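Local coordinates for protein putative glycosyltransferase (GalT1) (Streptococcus parasanguinis, PDB 4PHR) that binds UDP and probably acts as a glycosyltransferase, this chain being the GT-D-fold domain, the N-terminal part of a longer protein, at residues S156-L164 / I229-E237; S170-S178 / Y268-G277. One frame throughout, in Å; residues are numbered along the deposited sequence.

Interaction 1: S156-L164 / I229-E237; sequences SRSGVGNDL and IDSEYEWYE. With UDP (uridine-5'-diphosphate), chain B.
The carboxylate of D230, in the first turn of helix 229-238, is gripped through one oxygen by the loop 156-164. OD1 of D230 accepts from the backbone N of G159 at 2.7 Å and from ND2 of N162 at 3.0 Å, the two donors arriving from opposite faces of the carboxylate plane. D230 holds CG anti to the backbone N (chi1 -179°), which brings the carboxylate up against the loop. ND2 of N162 spends its second N-H on OE2 of E234, 2.9 Å away and nearly straight at 169°; both acceptors lie in the amide plane. The opposite end of that amide closes an Asx turn, in which OD1 of N162 takes the backbone N of L164 on a lone pair, fixing how the amide is rotated.

One turn further along the helix, the ring of Y233 packs against L164, whose CD1 sits over the centre of one face in a CH-pi contact, while CG of E237 covers the opposite face near the rim. OH of Y233 donates to OD1 of D163 in a very short bond of 2.5 Å. K140 is a further partner of that hydroxyl.

Outside this shell, K249 forms salt bridges with both D230 and E234, and waters join E234 to the carbonyls of V160 and G161. At the start of the loop, OG of S156 hydrogen-bonds O3' of UDP at 2.9 Å. K249 would probably offset the repulsion of the two acids, while the N162 amide gives each an N-H, tying the loop that carries this ribose contact to the helix.

Interaction 2: S170-S178 / Y268-G277; sequences SIKRLVCPS and YQEQIVARIG. With UDP (uridine-5'-diphosphate), chain B.
R173 and Q271 meet with guanidinium and amide nearly coplanar, 13° between their planes, just before strand 272-275. OE1 of Q271 accepts from two nitrogens side-on: NE of R173 at 2.7 Å and NH2 of R173 at 3.1 Å, the latter more bent. The arginine chain runs extended from CG to NE, which carries the group past Y268, and CD1 of the tyrosine ring comes over one guanidinium face with the two planes 63° apart. I171 packs on Q271, crossing it obliquely, its CG2 3.7 Å from OE1 of Q271.

The backbones of strands 170-176 and 272-275 run parallel, their axes 9° apart. R173 bonds through its N to the carbonyl of Q271 and through its O to N of V273; V175 likewise uses both backbone groups, with A274 O and I276 N. On the face shared with R173, V175 turns CG2 onto CG1 of I272 at 3.9 Å and lies alongside R275, pointing the same way. On the other face, L174 reaches CD1 to CD1 of I276 at 3.9 Å, and helix 185-195 packs against both. V273 sets CG1 against CB of K172 at 3.5 Å.

Past the strand, CD of P177 rests near O of I276, and the carbonyl O of P177 accepts a hydrogen bond from N3 of UDP at 2.9 Å. E152 makes a salt bridge to NH1 of R173 and probably balances most of its charge; Q271, together with E152 and the S158 carbonyl, probably holds the guanidinium's orientation. N3 of cytosine carries no such hydrogen, so the P177 bond is consistent with selection of uracil.

The centres of the two interactions lie about 17 Å apart, and their segments alternate along the chain: 156-164, 170-178, 229-237, then 268-277. Interaction 2 lies in the five-stranded parallel sheet, and the loop of interaction 1 follows its strand 147-153, next to strand 170-176 of interaction 2, where strand 272-275 forms one edge of the sheet. They touch directly: O of S158 probably bonds NH1 of R173 at 2.9 Å, and the ring of Y268 packs against V160 and R157. E152, on strand 147-153, binds both S158 and R173. Each interaction reaches UDP through a different part, ribose for one and uracil for the other, so the chain after two neighbouring strands contributes to the nucleotide pocket.

Interaction 1: S156-L164 / I229-E237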
loop_
_atom_site.group_PDB
_atom_site.type_symbol
_atom_site.label_atom_id
_atom_site.label_comp_id
_atom_site.label_asym_id
_atom_site.label_seq_id
_atom_site.Cartn_x
_atom_site.Cartn_y
_atom_site.Cartn_z
ATOM N N SER A 156 -12.178 4.953 1.708
ATOM C CA SER A 156 -10.785 5.359 1.477
ATOM C C SER A 156 -10.671 6.848 1.137
ATOM O O SER A 156 -9.876 7.583 1.734
ATOM C CB SER A 156 -10.166 4.527 0.350
ATOM O OG SER A 156 -10.164 3.147 0.665
ATOM N N ARG A 157 -11.458 7.283 0.159
ATOM C CA ARG A 157 -11.528 8.694 -0.232
ATOM C C ARG A 157 -10.146 9.343 -0.340
ATOM O O ARG A 157 -9.877 10.428 0.201
ATOM C CB ARG A 157 -12.468 9.438 0.709
ATOM C CG ARG A 157 -13.852 8.811 0.645
ATOM C CD ARG A 157 -14.875 9.451 1.529
ATOM N NE ARG A 157 -16.176 8.858 1.230
ATOM C CZ ARG A 157 -17.270 9.556 0.954
ATOM N NH1 ARG A 157 -17.230 10.878 0.960
ATOM N NH2 ARG A 157 -18.405 8.927 0.685
ATOM N N SER A 158 -9.272 8.672 -1.076
ATOM C CA SER A 158 -7.881 9.085 -1.165
ATOM C C SER A 158 -7.781 10.427 -1.874
ATOM O O SER A 158 -8.280 10.602 -2.990
ATOM C CB SER A 158 -7.048 8.026 -1.899
ATOM O OG SER A 158 -7.056 6.780 -1.209
ATOM N N GLY A 159 -7.134 11.381 -1.215
ATOM C CA GLY A 159 -6.958 12.706 -1.773
ATOM C C GLY A 159 -8.161 13.613 -1.606
ATOM O O GLY A 159 -8.102 14.787 -1.940
ATOM N N VAL A 160 -9.253 13.085 -1.064
ATOM C CA VAL A 160 -10.467 13.882 -0.944
ATOM C C VAL A 160 -10.329 14.866 0.212
ATOM O O VAL A 160 -10.054 14.480 1.345
ATOM C CB VAL A 160 -11.719 13.004 -0.773
ATOM C CG1 VAL A 160 -12.952 13.879 -0.571
ATOM C CG2 VAL A 160 -11.888 12.104 -1.989
ATOM N N GLY A 161 -10.505 16.144 -0.090
ATOM C CA GLY A 161 -10.334 17.184 0.906
ATOM C C GLY A 161 -8.895 17.601 1.158
ATOM O O GLY A 161 -8.627 18.347 2.091
ATOM N N ASN A 162 -7.965 17.110 0.344
ATOM C CA ASN A 162 -6.576 17.553 0.426
ATOM C C ASN A 162 -5.994 17.695 -0.980
ATOM O O ASN A 162 -6.675 17.388 -1.964
ATOM C CB ASN A 162 -5.728 16.627 1.327
ATOM C CG ASN A 162 -5.614 15.213 0.787
ATOM O OD1 ASN A 162 -5.135 15.004 -0.322
ATOM N ND2 ASN A 162 -6.004 14.232 1.596
ATOM N N ASP A 163 -4.746 18.140 -1.087
ATOM C CA ASP A 163 -4.149 18.412 -2.398
ATOM C C ASP A 163 -3.214 17.312 -2.905
ATOM O O ASP A 163 -2.413 17.536 -3.810
ATOM C CB ASP A 163 -3.439 19.777 -2.411
ATOM C CG ASP A 163 -2.230 19.825 -1.493
ATOM O OD1 ASP A 163 -1.894 18.790 -0.884
ATOM O OD2 ASP A 163 -1.597 20.899 -1.398
ATOM N N LEU A 164 -3.327 16.113 -2.344
ATOM C CA LEU A 164 -2.416 15.031 -2.720
ATOM C C LEU A 164 -2.331 14.792 -4.235
ATOM O O LEU A 164 -1.241 14.638 -4.788
ATOM C CB LEU A 164 -2.806 13.738 -2.007
ATOM C CG LEU A 164 -1.903 12.520 -2.217
ATOM C CD1 LEU A 164 -0.471 12.815 -1.765
ATOM C CD2 LEU A 164 -2.484 11.343 -1.462
ATOM N N ILE A 229 -1.658 5.697 1.947
ATOM C CA ILE A 229 -0.967 6.959 1.681
ATOM C C ILE A 229 -1.791 8.183 2.112
ATOM O O ILE A 229 -1.245 9.166 2.613
ATOM C CB ILE A 229 -0.531 7.096 0.189
ATOM C CG1 ILE A 229 0.369 8.317 0.016
ATOM C CG2 ILE A 229 -1.739 7.139 -0.744
ATOM C CD1 ILE A 229 1.642 8.226 0.829
ATOM N N ASP A 230 -3.111 8.130 1.951
ATOM C CA ASP A 230 -3.924 9.290 2.297
ATOM C C ASP A 230 -3.872 9.643 3.784
ATOM O O ASP A 230 -3.785 10.822 4.141
ATOM C CB ASP A 230 -5.383 9.110 1.879
ATOM C CG ASP A 230 -6.225 10.325 2.219
ATOM O OD1 ASP A 230 -6.286 11.264 1.388
ATOM O OD2 ASP A 230 -6.813 10.350 3.325
ATOM N N SER A 231 -3.961 8.631 4.647
ATOM C CA SER A 231 -3.894 8.870 6.088
ATOM C C SER A 231 -2.571 9.513 6.448
ATOM O O SER A 231 -2.526 10.467 7.233
ATOM C CB SER A 231 -4.023 7.561 6.874
ATOM O OG SER A 231 -5.304 6.989 6.712
ATOM N N GLU A 232 -1.489 8.970 5.893
ATOM C CA GLU A 232 -0.151 9.478 6.181
ATOM C C GLU A 232 -0.008 10.925 5.706
ATOM O O GLU A 232 0.570 11.772 6.401
ATOM C CB GLU A 232 0.900 8.571 5.546
ATOM C CG GLU A 232 1.005 7.209 6.244
ATOM C CD GLU A 232 2.088 7.175 7.313
ATOM O OE1 GLU A 232 2.724 8.221 7.565
ATOM O OE2 GLU A 232 2.313 6.094 7.903
ATOM N N TYR A 233 -0.560 11.229 4.537
ATOM C CA TYR A 233 -0.485 12.584 4.023
ATOM C C TYR A 233 -1.280 13.543 4.909
ATOM O O TYR A 233 -0.831 14.647 5.192
ATOM C CB TYR A 233 -0.964 12.653 2.570
ATOM C CG TYR A 233 -0.701 13.990 1.924
ATOM C CD1 TYR A 233 0.597 14.449 1.746
ATOM C CD2 TYR A 233 -1.749 14.805 1.508
ATOM C CE1 TYR A 233 0.847 15.687 1.162
ATOM C CE2 TYR A 233 -1.507 16.040 0.922
ATOM C CZ TYR A 233 -0.208 16.467 0.746
ATOM O OH TYR A 233 0.032 17.700 0.169
ATOM N N GLU A 234 -2.460 13.124 5.354
ATOM C CA GLU A 234 -3.264 13.971 6.240
ATOM C C GLU A 234 -2.530 14.231 7.555
ATOM O O GLU A 234 -2.497 15.356 8.052
ATOM C CB GLU A 234 -4.623 13.323 6.526
ATOM C CG GLU A 234 -5.558 13.256 5.328
ATOM C CD GLU A 234 -6.475 14.445 5.225
ATOM O OE1 GLU A 234 -6.430 15.314 6.118
ATOM O OE2 GLU A 234 -7.245 14.502 4.247
ATOM N N TRP A 235 -1.925 13.188 8.120
ATOM C CA TRP A 235 -1.166 13.357 9.360
ATOM C C TRP A 235 0.015 14.313 9.147
ATOM O O TRP A 235 0.287 15.184 9.978
ATOM C CB TRP A 235 -0.672 12.002 9.864
ATOM C CG TRP A 235 -1.744 11.138 10.436
ATOM C CD1 TRP A 235 -2.873 11.551 11.087
ATOM C CD2 TRP A 235 -1.789 9.704 10.428
ATOM N NE1 TRP A 235 -3.609 10.466 11.490
ATOM C CE2 TRP A 235 -2.971 9.320 11.091
ATOM C CE3 TRP A 235 -0.950 8.706 9.914
ATOM C CZ2 TRP A 235 -3.335 7.987 11.258
ATOM C CZ3 TRP A 235 -1.313 7.377 10.084
ATOM C CH2 TRP A 235 -2.496 7.032 10.753
ATOM N N TYR A 236 0.708 14.144 8.026
ATOM C CA TYR A 236 1.823 15.009 7.664
ATOM C C TYR A 236 1.388 16.480 7.530
ATOM O O TYR A 236 2.054 17.387 8.044
ATOM C CB TYR A 236 2.481 14.501 6.375
ATOM C CG TYR A 236 3.301 15.524 5.632
ATOM C CD1 TYR A 236 2.788 16.176 4.516
ATOM C CD2 TYR A 236 4.591 15.841 6.043
ATOM C CE1 TYR A 236 3.536 17.117 3.834
ATOM C CE2 TYR A 236 5.346 16.782 5.367
ATOM C CZ TYR A 236 4.812 17.415 4.262
ATOM O OH TYR A 236 5.559 18.349 3.580
ATOM N N GLU A 237 0.258 16.723 6.870
ATOM C CA GLU A 237 -0.190 18.091 6.615
ATOM C C GLU A 237 -0.602 18.796 7.901
ATOM O O GLU A 237 -0.533 20.027 7.994
ATOM C CB GLU A 237 -1.354 18.113 5.619
ATOM C CG GLU A 237 -0.985 17.726 4.201
ATOM C CD GLU A 237 -0.338 18.856 3.430
ATOM O OE1 GLU A 237 -1.051 19.541 2.665
ATOM O OE2 GLU A 237 0.880 19.061 3.586
HETATM N N1 UDP B . -9.295 -1.372 1.840
HETATM C C2 UDP B . -10.508 -1.427 1.198
HETATM N N3 UDP B . -11.160 -2.630 1.070
HETATM C C4 UDP B . -10.607 -3.783 1.574
HETATM C C5 UDP B . -9.373 -3.733 2.222
HETATM C C6 UDP B . -8.811 -2.485 2.465
HETATM O O2 UDP B . -11.031 -0.403 0.759
HETATM O O4 UDP B . -11.219 -4.844 1.408
HETATM C "C1'" UDP B . -8.581 -0.088 1.891
HETATM C "C2'" UDP B . -8.545 0.697 3.175
HETATM O "O2'" UDP B . -9.739 1.433 3.342
HETATM C "C3'" UDP B . -7.351 1.591 2.923
HETATM C "C4'" UDP B . -6.427 0.702 2.107
HETATM O "O4'" UDP B . -7.223 -0.388 1.636
HETATM O "O3'" UDP B . -7.731 2.693 2.129
HETATM C "C5'" UDP B . -5.249 0.195 2.930
HETATM O "O5'" UDP B . -4.480 -0.688 2.123
HETATM P PA UDP B . -3.175 -1.444 2.685
HETATM O O1A UDP B . -3.572 -2.399 3.738
HETATM O O2A UDP B . -2.492 -2.016 1.500
HETATM O O3A UDP B . -2.355 -0.216 3.352
HETATM P PB UDP B . -0.863 -0.097 3.999
HETATM O O1B UDP B . -1.072 -0.029 5.475
HETATM O O2B UDP B . -0.354 1.182 3.450
HETATM O O3B UDP B . -0.061 -1.297 3.602
HETATM O O HOH W 1 -4.962 6.017 0.873
HETATM O O HOH W 2 -9.807 15.480 4.059
HETATM O O HOH W 3 -7.342 17.854 4.858
HETATM O O HOH W 4 -3.865 19.423 1.540
HETATM O O HOH W 5 1.171 20.795 -0.699
#

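Interaction 2: S170-S178 / Y268-G277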
loop_
_atom_site.group_PDB
_atom_site.type_symbol
_atom_site.label_atom_id
_atom_site.label_comp_id
_atom_site.label_asym_id
_atom_site.label_seq_id
_atom_site.Cartn_x
_atom_site.Cartn_y
_atom_site.Cartn_z
ATOM N N SER A 170 -6.391 14.156 -14.571
ATOM C CA SER A 170 -7.772 13.772 -14.335
ATOM C C SER A 170 -7.781 12.586 -13.389
ATOM O O SER A 170 -6.775 11.879 -13.251
ATOM C CB SER A 170 -8.480 13.423 -15.645
ATOM O OG SER A 170 -8.030 12.179 -16.149
ATOM N N ILE A 171 -8.914 12.375 -12.732
ATOM C CA ILE A 171 -9.085 11.244 -11.836
ATOM C C ILE A 171 -10.414 10.569 -12.099
ATOM O O ILE A 171 -11.453 11.229 -12.154
ATOM C CB ILE A 171 -9.056 11.677 -10.365
ATOM C CG1 ILE A 171 -7.709 12.320 -10.031
ATOM C CG2 ILE A 171 -9.351 10.490 -9.444
ATOM C CD1 ILE A 171 -7.632 12.794 -8.614
ATOM N N LYS A 172 -10.358 9.259 -12.299
ATOM C CA LYS A 172 -11.546 8.421 -12.306
ATOM C C LYS A 172 -11.365 7.432 -11.164
ATOM O O LYS A 172 -10.245 7.000 -10.909
ATOM C CB LYS A 172 -11.684 7.688 -13.644
ATOM C CG LYS A 172 -11.902 8.620 -14.848
ATOM C CD LYS A 172 -13.224 9.349 -14.739
ATOM C CE LYS A 172 -13.454 10.280 -15.923
ATOM N NZ LYS A 172 -14.670 11.103 -15.705
ATOM N N ARG A 173 -12.455 7.074 -10.490
ATOM C CA ARG A 173 -12.393 6.168 -9.343
ATOM C C ARG A 173 -13.318 4.982 -9.527
ATOM O O ARG A 173 -14.470 5.135 -9.932
ATOM C CB ARG A 173 -12.794 6.888 -8.048
ATOM C CG ARG A 173 -11.930 8.068 -7.686
ATOM C CD ARG A 173 -12.408 8.796 -6.424
ATOM N NE ARG A 173 -11.647 10.030 -6.256
ATOM C CZ ARG A 173 -10.658 10.205 -5.388
ATOM N NH1 ARG A 173 -10.310 9.247 -4.526
ATOM N NH2 ARG A 173 -10.035 11.375 -5.365
ATOM N N LEU A 174 -12.798 3.805 -9.216
ATOM C CA LEU A 174 -13.608 2.603 -9.124
ATOM C C LEU A 174 -13.736 2.322 -7.635
ATOM O O LEU A 174 -12.750 1.999 -6.974
ATOM C CB LEU A 174 -12.919 1.439 -9.837
ATOM C CG LEU A 174 -13.665 0.118 -10.016
ATOM C CD1 LEU A 174 -14.953 0.336 -10.808
ATOM C CD2 LEU A 174 -12.769 -0.920 -10.699
ATOM N N VAL A 175 -14.943 2.473 -7.101
ATOM C CA VAL A 175 -15.122 2.432 -5.652
ATOM C C VAL A 175 -15.635 1.064 -5.239
ATOM O O VAL A 175 -16.726 0.659 -5.629
ATOM C CB VAL A 175 -16.047 3.557 -5.161
ATOM C CG1 VAL A 175 -16.234 3.483 -3.660
ATOM C CG2 VAL A 175 -15.466 4.911 -5.563
ATOM N N CYS A 176 -14.825 0.366 -4.453
ATOM C CA CYS A 176 -15.039 -1.021 -4.092
ATOM C C CYS A 176 -15.435 -1.152 -2.623
ATOM O O CYS A 176 -15.472 -0.154 -1.892
ATOM C CB CYS A 176 -13.749 -1.794 -4.354
ATOM S SG CYS A 176 -13.127 -1.632 -6.064
ATOM N N PRO A 177 -15.717 -2.387 -2.174
ATOM C CA PRO A 177 -16.083 -2.526 -0.761
ATOM C C PRO A 177 -14.935 -2.147 0.170
ATOM O O PRO A 177 -13.769 -2.418 -0.145
ATOM C CB PRO A 177 -16.414 -4.018 -0.635
ATOM C CG PRO A 177 -16.835 -4.415 -2.015
ATOM C CD PRO A 177 -15.908 -3.645 -2.916
ATOM N N SER A 178 -15.268 -1.515 1.291
ATOM C CA SER A 178 -14.277 -1.105 2.280
ATOM C C SER A 178 -13.756 -2.278 3.097
ATOM O O SER A 178 -12.751 -2.164 3.786
ATOM C CB SER A 178 -14.861 -0.045 3.209
ATOM O OG SER A 178 -16.002 -0.550 3.886
ATOM N N TYR A 268 -15.614 14.558 -5.854
ATOM C CA TYR A 268 -15.393 13.134 -5.637
ATOM C C TYR A 268 -16.471 12.321 -6.348
ATOM O O TYR A 268 -16.175 11.391 -7.100
ATOM C CB TYR A 268 -15.363 12.840 -4.130
ATOM C CG TYR A 268 -15.452 11.384 -3.723
ATOM C CD1 TYR A 268 -14.377 10.519 -3.892
ATOM C CD2 TYR A 268 -16.602 10.889 -3.117
ATOM C CE1 TYR A 268 -14.458 9.181 -3.499
ATOM C CE2 TYR A 268 -16.692 9.564 -2.718
ATOM C CZ TYR A 268 -15.621 8.713 -2.911
ATOM O OH TYR A 268 -15.734 7.398 -2.503
ATOM N N GLN A 269 -17.730 12.682 -6.131
ATOM C CA GLN A 269 -18.820 11.940 -6.745
ATOM C C GLN A 269 -18.685 11.907 -8.264
ATOM O O GLN A 269 -18.880 10.864 -8.890
ATOM C CB GLN A 269 -20.176 12.519 -6.327
ATOM C CG GLN A 269 -20.406 12.481 -4.822
ATOM C CD GLN A 269 -20.511 11.067 -4.281
ATOM O OE1 GLN A 269 -20.877 10.141 -5.004
ATOM N NE2 GLN A 269 -20.182 10.893 -3.004
ATOM N N GLU A 270 -18.321 13.040 -8.853
ATOM C CA GLU A 270 -18.195 13.125 -10.305
ATOM C C GLU A 270 -17.011 12.312 -10.843
ATOM O O GLU A 270 -16.967 11.977 -12.023
ATOM C CB GLU A 270 -18.103 14.590 -10.742
ATOM C CG GLU A 270 -19.413 15.354 -10.552
ATOM C CD GLU A 270 -19.249 16.859 -10.669
ATOM O OE1 GLU A 270 -18.102 17.347 -10.574
ATOM O OE2 GLU A 270 -20.272 17.554 -10.852
ATOM N N GLN A 271 -16.059 11.982 -9.976
ATOM C CA GLN A 271 -14.932 11.142 -10.367
ATOM C C GLN A 271 -15.275 9.652 -10.376
ATOM O O GLN A 271 -14.584 8.855 -11.002
ATOM C CB GLN A 271 -13.730 11.398 -9.451
ATOM C CG GLN A 271 -13.135 12.789 -9.599
ATOM C CD GLN A 271 -12.090 13.121 -8.539
ATOM O OE1 GLN A 271 -11.913 12.389 -7.562
ATOM N NE2 GLN A 271 -11.391 14.234 -8.732
ATOM N N ILE A 272 -16.339 9.274 -9.679
ATOM C CA ILE A 272 -16.685 7.861 -9.547
ATOM C C ILE A 272 -17.246 7.290 -10.845
ATOM O O ILE A 272 -18.248 7.778 -11.368
ATOM C CB ILE A 272 -17.690 7.622 -8.392
ATOM C CG1 ILE A 272 -17.096 8.083 -7.051
ATOM C CG2 ILE A 272 -18.137 6.144 -8.359
ATOM C CD1 ILE A 272 -18.057 7.963 -5.890
ATOM N N VAL A 273 -16.590 6.261 -11.372
ATOM C CA VAL A 273 -17.055 5.637 -12.605
ATOM C C VAL A 273 -18.080 4.543 -12.306
ATOM O O VAL A 273 -19.070 4.402 -13.015
ATOM C CB VAL A 273 -15.897 5.060 -13.441
ATOM C CG1 VAL A 273 -14.849 6.122 -13.691
ATOM C CG2 VAL A 273 -15.283 3.859 -12.751
ATOM N N ALA A 274 -17.831 3.771 -11.253
ATOM C CA ALA A 274 -18.765 2.744 -10.827
ATOM C C ALA A 274 -18.489 2.358 -9.382
ATOM O O ALA A 274 -17.389 2.570 -8.873
ATOM C CB ALA A 274 -18.668 1.517 -11.738
ATOM N N ARG A 275 -19.503 1.797 -8.735
ATOM C CA ARG A 275 -19.375 1.220 -7.411
ATOM C C ARG A 275 -19.549 -0.285 -7.525
ATOM O O ARG A 275 -20.432 -0.765 -8.243
ATOM C CB ARG A 275 -20.441 1.772 -6.469
ATOM C CG ARG A 275 -20.277 3.235 -6.096
ATOM C CD ARG A 275 -21.284 3.614 -5.013
ATOM N NE ARG A 275 -21.115 4.984 -4.528
ATOM C CZ ARG A 275 -20.386 5.328 -3.468
ATOM N NH1 ARG A 275 -19.736 4.403 -2.766
ATOM N NH2 ARG A 275 -20.308 6.604 -3.109
ATOM N N ILE A 276 -18.706 -1.018 -6.808
ATOM C CA ILE A 276 -18.744 -2.471 -6.791
ATOM C C ILE A 276 -19.079 -2.925 -5.380
ATOM O O ILE A 276 -18.510 -2.415 -4.411
ATOM C CB ILE A 276 -17.380 -3.039 -7.197
ATOM C CG1 ILE A 276 -17.074 -2.670 -8.652
ATOM C CG2 ILE A 276 -17.334 -4.545 -6.985
ATOM C CD1 ILE A 276 -15.711 -3.129 -9.138
ATOM N N GLY A 277 -20.004 -3.873 -5.262
ATOM C CA GLY A 277 -20.411 -4.380 -3.963
ATOM C C GLY A 277 -21.915 -4.442 -3.787
ATOM O O GLY A 277 -22.673 -3.942 -4.624
HETATM N N1 UDP B . -9.295 -1.372 1.840
HETATM C C2 UDP B . -10.508 -1.427 1.198
HETATM N N3 UDP B . -11.160 -2.630 1.070
HETATM C C4 UDP B . -10.607 -3.783 1.574
HETATM C C5 UDP B . -9.373 -3.733 2.222
HETATM C C6 UDP B . -8.811 -2.485 2.465
HETATM O O2 UDP B . -11.031 -0.403 0.759
HETATM O O4 UDP B . -11.219 -4.844 1.408
HETATM C "C1'" UDP B . -8.581 -0.088 1.891
HETATM C "C2'" UDP B . -8.545 0.697 3.175
HETATM O "O2'" UDP B . -9.739 1.433 3.342
HETATM C "C3'" UDP B . -7.351 1.591 2.923
HETATM C "C4'" UDP B . -6.427 0.702 2.107
HETATM O "O4'" UDP B . -7.223 -0.388 1.636
HETATM O "O3'" UDP B . -7.731 2.693 2.129
HETATM C "C5'" UDP B . -5.249 0.195 2.930
HETATM O "O5'" UDP B . -4.480 -0.688 2.123
HETATM P PA UDP B . -3.175 -1.444 2.685
HETATM O O1A UDP B . -3.572 -2.399 3.738
HETATM O O2A UDP B . -2.492 -2.016 1.500
HETATM O O3A UDP B . -2.355 -0.216 3.352
HETATM P PB UDP B . -0.863 -0.097 3.999
HETATM O O1B UDP B . -1.072 -0.029 5.475
HETATM O O2B UDP B . -0.354 1.182 3.450
HETATM O O3B UDP B . -0.061 -1.297 3.602
HETATM O O HOH W 6 -18.821 1.581 -3.254
#